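Local coordinates for 4-hydroxybutyrate CoA-transferase (Porphyromonas gingivalis, PDB 3D3U), which probably transfers coenzyme A between acyl-CoA thioesters and short carboxylates such as acetate or 4-hydroxybutyrate, at residues G200-S205 / Y393-L398; M246-I249 / I253-G256; D340-A345 / R383-Y388; R406-T411 / E424-R429. One frame throughout, in Å; residues are numbered along the deposited sequence.

Contact 1 of 4, residues G200-S205 / Y393-L398; sequences GQNCAS and YGVARL
The flat carboxamide of Asn202 turns one face obliquely over the alpha carbon of Gly394, which sits beyond the outer end of the amide rather than above its centre. On the same side, but nearer the plane, the CG2 methyl of Val395 lies close to the amide's rim. Asn202 CG is 3.9 Å from Gly394 CA, and Asn202 CB is 4.0 Å from Val395 CG2, so van der Waals contact joins the two pieces. Asn202 takes the first torsion common in helices, with CG anti to its own carbonyl carbon (chi1 -67°), and this swings the amide out toward the strand. Gly394 suits its place twice over: it offers a bare alpha carbon to the amide, and its backbone angles would press any beta carbon against the carbonyl oxygen of Tyr393. Ser205 OG donates back to Asn202 O at 2.7 Å, approaching from above the carbonyl plane. Strand 394-397 is the outermost strand of the mixed sheet, antiparallel to strand 388-391. Helix 194-204 packs across this margin, with Asn202 and Cys203 also touching Val390 on the neighbouring strand.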
loop_
_atom_site.group_PDB
_atom_site.type_symbol
_atom_site.label_atom_id
_atom_site.label_comp_id
_atom_site.label_asym_id
_atom_site.label_seq_id
_atom_site.Cartn_x
_atom_site.Cartn_y
_atom_site.Cartn_z
ATOM N N GLY A 200 10.843 9.535 -14.022
ATOM C CA GLY A 200 10.790 8.179 -14.535
ATOM C C GLY A 200 12.010 7.823 -15.332
ATOM O O GLY A 200 12.615 6.812 -15.100
ATOM N N GLN A 201 12.416 8.667 -16.253
ATOM C CA GLN A 201 13.528 8.297 -17.086
ATOM C C GLN A 201 14.822 8.200 -16.351
ATOM O O GLN A 201 15.612 7.281 -16.576
ATOM C CB GLN A 201 13.755 9.285 -18.168
ATOM C CG GLN A 201 14.626 8.708 -19.230
ATOM C CD GLN A 201 13.779 7.752 -20.108
ATOM O OE1 GLN A 201 12.513 7.758 -19.987
ATOM N NE2 GLN A 201 14.440 6.968 -21.001
ATOM N N ASN A 202 15.090 9.158 -15.500
ATOM C CA ASN A 202 16.314 9.030 -14.710
ATOM C C ASN A 202 16.381 7.787 -13.804
ATOM O O ASN A 202 17.480 7.341 -13.503
ATOM C CB ASN A 202 16.538 10.239 -13.815
ATOM C CG ASN A 202 16.836 11.505 -14.578
ATOM O OD1 ASN A 202 15.952 12.217 -15.009
ATOM N ND2 ASN A 202 18.114 11.836 -14.646
ATOM N N CYS A 203 15.240 7.276 -13.320
ATOM C CA CYS A 203 15.286 6.122 -12.387
ATOM C C CYS A 203 15.753 4.875 -13.109
ATOM O O CYS A 203 16.568 4.090 -12.560
ATOM C CB CYS A 203 13.928 5.774 -11.838
ATOM S SG CYS A 203 13.394 7.001 -10.690
ATOM N N ALA A 204 15.233 4.753 -14.343
ATOM C CA ALA A 204 15.491 3.662 -15.186
ATOM C C ALA A 204 16.969 3.419 -15.455
ATOM O O ALA A 204 17.376 2.242 -15.734
ATOM C CB ALA A 204 14.745 3.860 -16.434
ATOM N N SER A 205 17.798 4.469 -15.333
ATOM C CA SER A 205 19.269 4.222 -15.392
ATOM C C SER A 205 19.887 3.540 -14.192
ATOM O O SER A 205 21.110 3.407 -14.148
ATOM C CB SER A 205 20.094 5.494 -15.484
ATOM O OG SER A 205 19.281 6.620 -15.394
ATOM N N TYR A 393 15.851 16.816 -12.697
ATOM C CA TYR A 393 17.115 17.354 -13.186
ATOM C C TYR A 393 18.184 16.349 -13.031
ATOM O O TYR A 393 19.342 16.666 -13.354
ATOM C CB TYR A 393 17.562 18.658 -12.510
ATOM C CG TYR A 393 16.635 19.741 -12.848
ATOM C CD1 TYR A 393 16.732 20.412 -14.084
ATOM C CD2 TYR A 393 15.587 20.057 -11.995
ATOM C CE1 TYR A 393 15.860 21.419 -14.448
ATOM C CE2 TYR A 393 14.666 21.038 -12.363
ATOM C CZ TYR A 393 14.818 21.711 -13.592
ATOM O OH TYR A 393 13.926 22.728 -13.901
ATOM N N GLY A 394 17.863 15.162 -12.541
ATOM C CA GLY A 394 18.904 14.130 -12.630
ATOM C C GLY A 394 19.125 13.414 -11.356
ATOM O O GLY A 394 18.262 13.494 -10.459
ATOM N N VAL A 395 20.277 12.735 -11.276
ATOM C CA VAL A 395 20.541 11.716 -10.245
ATOM C C VAL A 395 21.499 12.219 -9.195
ATOM O O VAL A 395 22.233 13.094 -9.473
ATOM C CB VAL A 395 21.072 10.463 -10.867
ATOM C CG1 VAL A 395 21.265 9.412 -9.815
ATOM C CG2 VAL A 395 20.049 9.894 -11.893
ATOM N N ALA A 396 21.432 11.725 -7.954
ATOM C CA ALA A 396 22.433 12.025 -6.905
ATOM C C ALA A 396 22.727 10.790 -6.136
ATOM O O ALA A 396 21.815 10.255 -5.573
ATOM C CB ALA A 396 21.936 13.084 -5.945
ATOM N N ARG A 397 23.992 10.374 -6.109
ATOM C CA ARG A 397 24.428 9.235 -5.332
ATOM C C ARG A 397 24.749 9.662 -3.942
ATOM O O ARG A 397 25.552 10.587 -3.726
ATOM C CB ARG A 397 25.653 8.543 -5.905
ATOM C CG ARG A 397 26.334 7.382 -5.006
ATOM C CD ARG A 397 27.477 6.591 -5.772
ATOM N NE ARG A 397 27.008 6.461 -7.167
ATOM C CZ ARG A 397 27.177 7.394 -8.131
ATOM N NH1 ARG A 397 26.639 7.233 -9.359
ATOM N NH2 ARG A 397 27.911 8.486 -7.861
ATOM N N LEU A 398 24.120 8.923 -3.012
ATOM C CA LEU A 398 24.310 9.061 -1.564
ATOM C C LEU A 398 25.102 7.925 -0.851
ATOM O O LEU A 398 26.088 8.260 -0.117
ATOM C CB LEU A 398 22.992 9.360 -0.847
ATOM C CG LEU A 398 22.223 10.636 -1.238
ATOM C CD1 LEU A 398 21.259 11.134 -0.133
ATOM C CD2 LEU A 398 23.120 11.785 -1.697
#

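Contact 2 of 4, residues M246-I249 / I253-G256; sequences MRMI and IING
Ile254 has the most surface buried by the contact, and its two branches divide the work between Met248 and Ile249 near the end of helix 243-251. CG1 stands beside the backbone N (chi1 -85°) and CG2 anti to it, which sends the ethyl arm toward Met248 and the methyl toward Ile249. Ile254 CD1 rests against Met248 CB at 3.2 Å, while the end of Met248 leads away, and the side chain also touches Leu225. On the other branch, Ile254 CG2 meets Ile249 CG1 at 3.5 Å. Branched and flexible apolar chains fit here because Val266 and Phe280 extend the same greasy layer: Ile249 and Ile254 both touch Val266, and Ile249 also touches Phe280. The backbones are tied as well. Ile254 N donates to Met248 O at 3.2 Å in a fairly straight bond (166° at the hydrogen), although the donor stands well above the carbonyl plane. A single water donates one hydrogen to Ile249 O and its other to Ile254 O, each at 2.9 Å, bridging the two carbonyls. Such a doubling back of chain onto a helix end belongs here to a beta-alpha-beta crossover, in which helix 243-251 connects the adjacent parallel strands 235-237 and 266-268 of a Rossmann-like sheet.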
loop_
_atom_site.group_PDB
_atom_site.type_symbol
_atom_site.label_atom_id
_atom_site.label_comp_id
_atom_site.label_asym_id
_atom_site.label_seq_id
_atom_site.Cartn_x
_atom_site.Cartn_y
_atom_site.Cartn_z
ATOM N N MET A 246 -0.262 -4.065 -14.496
ATOM C CA MET A 246 -1.029 -4.921 -15.402
ATOM C C MET A 246 -0.485 -4.820 -16.794
ATOM O O MET A 246 -0.242 -5.800 -17.503
ATOM C CB MET A 246 -2.527 -4.555 -15.362
ATOM C CG MET A 246 -3.461 -5.361 -16.335
ATOM S SD MET A 246 -5.132 -4.876 -16.018
ATOM C CE MET A 246 -5.092 -3.127 -16.480
ATOM N N ARG A 247 -0.258 -3.584 -17.103
ATOM C CA ARG A 247 0.177 -3.125 -18.360
ATOM C C ARG A 247 1.554 -3.801 -18.714
ATOM O O ARG A 247 1.827 -4.252 -19.848
ATOM C CB ARG A 247 0.293 -1.574 -18.231
ATOM C CG ARG A 247 -0.173 -0.815 -19.451
ATOM C CD ARG A 247 0.874 0.156 -20.100
ATOM N NE ARG A 247 1.874 0.725 -19.169
ATOM C CZ ARG A 247 1.594 1.694 -18.346
ATOM N NH1 ARG A 247 0.362 2.192 -18.347
ATOM N NH2 ARG A 247 2.513 2.159 -17.523
ATOM N N MET A 248 2.444 -3.843 -17.743
ATOM C CA MET A 248 3.713 -4.323 -18.060
ATOM C C MET A 248 3.706 -5.828 -17.978
ATOM O O MET A 248 4.494 -6.493 -18.658
ATOM C CB MET A 248 4.646 -3.800 -17.032
ATOM C CG MET A 248 4.676 -2.375 -17.006
ATOM S SD MET A 248 5.730 -1.728 -18.316
ATOM C CE MET A 248 4.777 -0.116 -18.452
ATOM N N ILE A 249 2.866 -6.388 -17.114
ATOM C CA ILE A 249 2.769 -7.814 -17.076
ATOM C C ILE A 249 2.302 -8.160 -18.449
ATOM O O ILE A 249 2.942 -8.940 -19.113
ATOM C CB ILE A 249 1.816 -8.299 -16.030
ATOM C CG1 ILE A 249 2.398 -7.975 -14.657
ATOM C CG2 ILE A 249 1.553 -9.841 -16.286
ATOM C CD1 ILE A 249 1.475 -8.219 -13.498
ATOM N N ILE A 253 7.132 -7.554 -20.006
ATOM C CA ILE A 253 8.193 -7.055 -19.152
ATOM C C ILE A 253 8.155 -7.515 -17.702
ATOM O O ILE A 253 9.188 -7.935 -17.186
ATOM C CB ILE A 253 8.272 -5.546 -19.272
ATOM C CG1 ILE A 253 8.487 -5.181 -20.748
ATOM C CG2 ILE A 253 9.395 -4.973 -18.475
ATOM C CD1 ILE A 253 9.652 -5.995 -21.577
ATOM N N ILE A 254 7.026 -7.470 -17.013
ATOM C CA ILE A 254 7.053 -8.040 -15.622
ATOM C C ILE A 254 6.791 -9.519 -15.643
ATOM O O ILE A 254 5.728 -9.913 -16.091
ATOM C CB ILE A 254 6.043 -7.346 -14.730
ATOM C CG1 ILE A 254 6.692 -6.097 -14.172
ATOM C CG2 ILE A 254 5.746 -8.154 -13.555
ATOM C CD1 ILE A 254 5.919 -4.941 -14.295
ATOM N N ASN A 255 7.752 -10.335 -15.208
ATOM C CA ASN A 255 7.593 -11.806 -15.232
ATOM C C ASN A 255 8.246 -12.551 -14.050
ATOM O O ASN A 255 8.055 -13.770 -13.845
ATOM C CB ASN A 255 8.018 -12.418 -16.548
ATOM C CG ASN A 255 9.509 -12.135 -16.912
ATOM O OD1 ASN A 255 9.806 -11.873 -18.109
ATOM N ND2 ASN A 255 10.449 -12.209 -15.931
ATOM N N GLY A 256 9.004 -11.793 -13.251
ATOM C CA GLY A 256 9.754 -12.337 -12.123
ATOM C C GLY A 256 10.335 -13.677 -12.440
ATOM O O GLY A 256 10.152 -14.565 -11.675
HETATM O O HOH W 1 4.882 -11.088 -18.596
#

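Contact 3 of 4, residues D340-A345 / R383-Y388; sequences DFLRGA and RNEVDY
Leu342 and Glu385 mark the closest backbone approach, their CA atoms 6.6 Å apart, where a regular helix passes an irregular chain. Residues 340-345 keep helical bonding, as in Gly344 N to Asp340 O at 3.0 Å, whereas 383-387 form a loop that becomes strand only at Tyr388. The setting is a Rossmann-like alpha/beta layer: helix 338-345 leads to strand 352-356, the loop enters strand 388-391, and these two strands lie side by side and parallel in the mixed sheet. Leu342 fills the angle between helix and loop, also touching Asn311. Its CD2 methyl meets the aliphatic part of Glu385, 3.4 Å from Glu385 CG, with the two side chains crossing at about a right angle. The same methyl reaches Val386 CG2 at 3.6 Å, and Val386 passes this apolar contact on to Met355 in the sheet. One methyl at the end of a leucine thus serves both loop residues. Glutamate suits the more open position, since its methylenes pack on leucine while its carboxylate stays near Arg343, though the exact placing of this side chain is uncertain. Arg343 is bent at its third torsion (chi3 84°), which carries the guanidinium round toward that carboxylate. The salt bridge is a long one: Glu385 OE2 lies at the guanidinium's edge, in its plane, 4.0 Å from Arg343 NH2, with the two flat groups inclined by 29°.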
loop_
_atom_site.group_PDB
_atom_site.type_symbol
_atom_site.label_atom_id
_atom_site.label_comp_id
_atom_site.label_asym_id
_atom_site.label_seq_id
_atom_site.Cartn_x
_atom_site.Cartn_y
_atom_site.Cartn_z
ATOM N N ASP A 340 10.127 0.807 5.499
ATOM C CA ASP A 340 10.255 -0.630 5.543
ATOM C C ASP A 340 11.079 -1.061 4.355
ATOM O O ASP A 340 12.089 -1.804 4.517
ATOM C CB ASP A 340 8.878 -1.259 5.455
ATOM C CG ASP A 340 8.095 -1.083 6.754
ATOM O OD1 ASP A 340 6.802 -1.134 6.679
ATOM O OD2 ASP A 340 8.723 -0.924 7.869
ATOM N N PHE A 341 10.668 -0.570 3.176
ATOM C CA PHE A 341 11.340 -0.866 1.931
ATOM C C PHE A 341 12.729 -0.239 1.763
ATOM O O PHE A 341 13.585 -0.844 1.170
ATOM C CB PHE A 341 10.428 -0.521 0.781
ATOM C CG PHE A 341 9.521 -1.600 0.434
ATOM C CD1 PHE A 341 9.993 -2.730 -0.205
ATOM C CD2 PHE A 341 8.193 -1.531 0.733
ATOM C CE1 PHE A 341 9.175 -3.777 -0.550
ATOM C CE2 PHE A 341 7.304 -2.621 0.382
ATOM C CZ PHE A 341 7.793 -3.697 -0.269
ATOM N N LEU A 342 12.983 0.949 2.312
ATOM C CA LEU A 342 14.379 1.440 2.400
ATOM C C LEU A 342 15.344 0.422 2.969
ATOM O O LEU A 342 16.384 0.136 2.338
ATOM C CB LEU A 342 14.501 2.707 3.263
ATOM C CG LEU A 342 14.832 4.049 2.603
ATOM C CD1 LEU A 342 13.674 4.474 1.578
ATOM C CD2 LEU A 342 15.131 5.171 3.674
ATOM N N ARG A 343 14.978 -0.047 4.179
ATOM C CA ARG A 343 15.719 -0.943 5.061
ATOM C C ARG A 343 15.913 -2.330 4.378
ATOM O O ARG A 343 17.002 -2.931 4.359
ATOM C CB ARG A 343 14.879 -1.134 6.382
ATOM C CG ARG A 343 14.866 -0.044 7.567
ATOM C CD ARG A 343 14.402 -0.604 9.027
ATOM N NE ARG A 343 15.501 -1.232 9.796
ATOM C CZ ARG A 343 16.638 -0.567 10.154
ATOM N NH1 ARG A 343 17.663 -1.141 10.834
ATOM N NH2 ARG A 343 16.759 0.724 9.791
ATOM N N GLY A 344 14.790 -2.811 3.845
ATOM C CA GLY A 344 14.692 -4.089 3.279
ATOM C C GLY A 344 15.368 -4.063 1.962
ATOM O O GLY A 344 15.995 -5.075 1.608
ATOM N N ALA A 345 15.301 -2.951 1.209
ATOM C CA ALA A 345 16.152 -2.837 -0.031
ATOM C C ALA A 345 17.636 -2.923 0.283
ATOM O O ALA A 345 18.419 -3.410 -0.561
ATOM C CB ALA A 345 15.892 -1.605 -0.851
ATOM N N ARG A 383 19.999 10.384 7.480
ATOM C CA ARG A 383 20.726 10.066 6.127
ATOM C C ARG A 383 21.217 8.669 5.647
ATOM O O ARG A 383 20.924 8.357 4.484
ATOM C CB ARG A 383 21.907 11.048 5.861
ATOM C CG ARG A 383 23.214 10.727 6.643
ATOM C CD ARG A 383 22.967 10.574 8.143
ATOM N NE ARG A 383 24.109 10.956 8.952
ATOM C CZ ARG A 383 24.232 12.132 9.552
ATOM N NH1 ARG A 383 25.321 12.409 10.275
ATOM N NH2 ARG A 383 23.259 13.034 9.408
ATOM N N ASN A 384 22.030 7.940 6.468
ATOM C CA ASN A 384 22.339 6.457 6.416
ATOM C C ASN A 384 21.116 5.556 6.169
ATOM O O ASN A 384 20.925 4.501 6.830
ATOM C CB ASN A 384 22.866 6.056 7.778
ATOM C CG ASN A 384 22.248 6.896 8.885
ATOM O OD1 ASN A 384 21.034 6.873 9.122
ATOM N ND2 ASN A 384 23.098 7.691 9.535
ATOM N N GLU A 385 20.287 6.056 5.238
ATOM C CA GLU A 385 18.984 5.564 4.782
ATOM C C GLU A 385 19.055 5.294 3.203
ATOM O O GLU A 385 19.148 4.116 2.789
ATOM C CB GLU A 385 17.851 6.545 5.242
ATOM C CG GLU A 385 16.945 6.122 6.405
ATOM C CD GLU A 385 17.580 5.196 7.470
ATOM O OE1 GLU A 385 18.814 5.317 7.689
ATOM O OE2 GLU A 385 16.832 4.352 8.124
ATOM N N VAL A 386 19.129 6.335 2.354
ATOM C CA VAL A 386 18.833 6.237 0.908
ATOM C C VAL A 386 20.083 6.224 0.022
ATOM O O VAL A 386 21.088 6.837 0.387
ATOM C CB VAL A 386 17.948 7.442 0.581
ATOM C CG1 VAL A 386 17.265 7.338 -0.756
ATOM C CG2 VAL A 386 16.905 7.629 1.734
ATOM N N ASP A 387 20.058 5.546 -1.133
ATOM C CA ASP A 387 21.308 5.439 -1.945
ATOM C C ASP A 387 21.301 6.353 -3.103
ATOM O O ASP A 387 22.325 6.839 -3.493
ATOM C CB ASP A 387 21.556 4.030 -2.499
ATOM C CG ASP A 387 21.267 2.938 -1.505
ATOM O OD1 ASP A 387 21.539 3.197 -0.307
ATOM O OD2 ASP A 387 20.745 1.815 -1.824
ATOM N N TYR A 388 20.133 6.537 -3.677
ATOM C CA TYR A 388 19.935 7.526 -4.729
ATOM C C TYR A 388 18.740 8.468 -4.539
ATOM O O TYR A 388 17.792 8.149 -3.841
ATOM C CB TYR A 388 19.732 6.860 -6.072
ATOM C CG TYR A 388 20.854 6.033 -6.413
ATOM C CD1 TYR A 388 20.783 4.688 -6.286
ATOM C CD2 TYR A 388 21.999 6.608 -6.874
ATOM C CE1 TYR A 388 21.821 3.915 -6.599
ATOM C CE2 TYR A 388 23.113 5.840 -7.205
ATOM C CZ TYR A 388 23.018 4.485 -7.058
ATOM O OH TYR A 388 24.129 3.711 -7.368
#

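Contact 4 of 4, residues R406-T411 / E424-R429; sequences RAEALT and EEIRRR
Two successive helices joined by a short loop, 403-413 and 418-427, pack together near the C-terminus, and within 424-429 Ile426 is the residue that meets the first of them. They belong to the alpha/beta C-terminal domain of the acetyl-CoA hydrolase/transferase family, the earlier helix following edge strand 394-397 in the chain. The backbones come closest at Ala407 and Ile426, whose CA atoms are 6.8 Å apart. Ile426 meets helix 403-413 with its longer branch: CG1 stands beside the backbone N, and the ethyl arm is extended (chi2 -175°), so the CD1 methyl is thrust forward. Ile426 CD1 lies 3.5 Å from Ala407 CB, and Ile426 CG1 follows, 3.8 Å from Ala407 CB. Alanine suits this site because its small side chain lets the isoleucine come near the helix backbone. The beta carbon of Glu408 also borders CD1, but the modelled separation is too short to be trusted; its carboxylate leads away from the contact. Farther along the helix, the side chains of Thr411 and Ile426 run alongside each other, pointing opposite ways, and Thr411 also touches Leu422 and Glu423. The second helix ends after Arg427, and the chain then bends through an inverse gamma turn centred on Arg428. Threonine can stand beside an apolar tip because its hydroxyl is bonded back within its own helix: Thr411 OG1 donates to Ala407 O at 3.1 Å, while Thr411 N, at 3.2 Å, reaches Ala407 O from the opposite face of the carbonyl plane.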
loop_
_atom_site.group_PDB
_atom_site.type_symbol
_atom_site.label_atom_id
_atom_site.label_comp_id
_atom_site.label_asym_id
_atom_site.label_seq_id
_atom_site.Cartn_x
_atom_site.Cartn_y
_atom_site.Cartn_z
ATOM N N ARG A 406 27.112 14.888 -0.586
ATOM C CA ARG A 406 25.667 14.667 -0.479
ATOM C C ARG A 406 24.960 16.049 -0.634
ATOM O O ARG A 406 24.038 16.217 -1.452
ATOM C CB ARG A 406 25.345 13.989 0.856
ATOM C CG ARG A 406 26.036 12.637 1.085
ATOM C CD ARG A 406 26.126 12.158 2.601
ATOM N NE ARG A 406 24.919 11.507 3.110
ATOM C CZ ARG A 406 24.665 10.219 2.913
ATOM N NH1 ARG A 406 25.548 9.469 2.247
ATOM N NH2 ARG A 406 23.528 9.659 3.357
ATOM N N ALA A 407 25.465 17.037 0.116
ATOM C CA ALA A 407 25.076 18.434 0.024
ATOM C C ALA A 407 24.929 18.925 -1.437
ATOM O O ALA A 407 23.822 19.391 -1.903
ATOM C CB ALA A 407 26.118 19.280 0.734
ATOM N N GLU A 408 26.054 18.834 -2.158
ATOM C CA GLU A 408 26.103 19.490 -3.414
ATOM C C GLU A 408 25.712 18.561 -4.611
ATOM O O GLU A 408 25.381 19.037 -5.688
ATOM C CB GLU A 408 27.341 20.428 -3.476
ATOM C CG GLU A 408 28.497 20.074 -4.352
ATOM C CD GLU A 408 29.034 18.691 -4.044
ATOM O OE1 GLU A 408 30.297 18.543 -3.919
ATOM O OE2 GLU A 408 28.204 17.752 -3.928
ATOM N N ALA A 409 25.624 17.259 -4.383
ATOM C CA ALA A 409 25.388 16.411 -5.484
ATOM C C ALA A 409 23.897 16.559 -5.645
ATOM O O ALA A 409 23.312 16.389 -6.757
ATOM C CB ALA A 409 25.753 15.017 -5.137
ATOM N N LEU A 410 23.252 16.842 -4.514
ATOM C CA LEU A 410 21.798 17.058 -4.447
ATOM C C LEU A 410 21.500 18.388 -5.116
ATOM O O LEU A 410 20.611 18.475 -5.982
ATOM C CB LEU A 410 21.366 17.244 -3.008
ATOM C CG LEU A 410 20.407 16.325 -2.292
ATOM C CD1 LEU A 410 19.541 15.614 -3.308
ATOM C CD2 LEU A 410 21.165 15.330 -1.432
ATOM N N THR A 411 22.237 19.421 -4.681
ATOM C CA THR A 411 22.008 20.776 -5.157
ATOM C C THR A 411 22.023 20.809 -6.689
ATOM O O THR A 411 21.326 21.581 -7.314
ATOM C CB THR A 411 23.111 21.706 -4.629
ATOM O OG1 THR A 411 22.873 21.971 -3.250
ATOM C CG2 THR A 411 23.105 23.072 -5.338
ATOM N N GLU A 424 24.972 28.659 -1.854
ATOM C CA GLU A 424 25.294 29.634 -0.824
ATOM C C GLU A 424 25.388 28.954 0.560
ATOM O O GLU A 424 26.346 29.163 1.282
ATOM C CB GLU A 424 24.191 30.684 -0.849
ATOM C CG GLU A 424 24.518 31.978 -0.182
ATOM C CD GLU A 424 25.891 32.448 -0.550
ATOM O OE1 GLU A 424 26.066 32.925 -1.700
ATOM O OE2 GLU A 424 26.782 32.344 0.326
ATOM N N GLU A 425 24.421 28.100 0.895
ATOM C CA GLU A 425 24.382 27.419 2.192
ATOM C C GLU A 425 25.564 26.501 2.428
ATOM O O GLU A 425 26.112 26.517 3.514
ATOM C CB GLU A 425 23.078 26.624 2.364
ATOM C CG GLU A 425 22.514 26.585 3.775
ATOM C CD GLU A 425 22.040 27.961 4.186
ATOM O OE1 GLU A 425 21.201 28.506 3.430
ATOM O OE2 GLU A 425 22.536 28.525 5.209
ATOM N N ILE A 426 25.929 25.688 1.433
ATOM C CA ILE A 426 27.105 24.799 1.509
ATOM C C ILE A 426 28.338 25.594 1.857
ATOM O O ILE A 426 29.111 25.159 2.689
ATOM C CB ILE A 426 27.364 24.059 0.173
ATOM C CG1 ILE A 426 26.255 23.042 -0.040
ATOM C CG2 ILE A 426 28.813 23.412 0.100
ATOM C CD1 ILE A 426 26.483 22.177 -1.252
ATOM N N ARG A 427 28.521 26.739 1.198
ATOM C CA ARG A 427 29.672 27.560 1.436
ATOM C C ARG A 427 29.740 27.891 2.931
ATOM O O ARG A 427 30.809 27.703 3.537
ATOM C CB ARG A 427 29.688 28.800 0.532
ATOM C CG ARG A 427 30.784 28.817 -0.592
ATOM C CD ARG A 427 32.276 28.663 -0.115
ATOM N NE ARG A 427 33.156 29.806 -0.478
ATOM C CZ ARG A 427 34.350 30.095 0.104
ATOM N NH1 ARG A 427 35.046 31.170 -0.268
ATOM N NH2 ARG A 427 34.834 29.318 1.077
ATOM N N ARG A 428 28.617 28.301 3.544
ATOM C CA ARG A 428 28.562 28.564 5.022
ATOM C C ARG A 428 28.426 27.253 5.829
ATOM O O ARG A 428 27.440 26.979 6.510
ATOM C CB ARG A 428 27.508 29.642 5.398
ATOM C CG ARG A 428 26.014 29.210 5.503
ATOM C CD ARG A 428 25.590 28.609 6.870
ATOM N NE ARG A 428 25.703 29.518 8.050
ATOM C CZ ARG A 428 26.822 29.768 8.817
ATOM N NH1 ARG A 428 26.747 30.607 9.860
ATOM N NH2 ARG A 428 28.007 29.197 8.557
ATOM N N ARG A 429 29.458 26.431 5.721
ATOM C CA ARG A 429 29.426 25.083 6.215
ATOM C C ARG A 429 30.749 24.524 5.800
ATOM O O ARG A 429 30.932 23.322 5.940
ATOM C CB ARG A 429 28.377 24.265 5.476
ATOM C CG ARG A 429 27.204 23.826 6.296
ATOM C CD ARG A 429 26.187 24.896 6.633
ATOM N NE ARG A 429 25.034 24.311 7.338
ATOM C CZ ARG A 429 24.979 24.064 8.664
ATOM N NH1 ARG A 429 23.880 23.535 9.187
ATOM N NH2 ARG A 429 26.016 24.347 9.464
#

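In the fold
Contacts 1, 3 and 4 follow one another around the last strands of the mixed sheet, whereas contact 2 stands apart. Just beyond the ends of the antiparallel strands 388-391 and 394-397, Leu398 N of contact 1 probably bonds to Asp387 O of contact 3 at 2.8 Å; the centres of contacts 1 and 3 are about 16 Å apart. Contact 4 packs next to contact 1 through Leu398 and Leu410, and the side chain of Arg406 reaches both Leu398 O and Arg383 O, drawing in contact 3 as well. Contact 2 packs over strands farther along the same sheet, its centre about 22 Å from that of contact 1 and about 40 Å from that of contact 4.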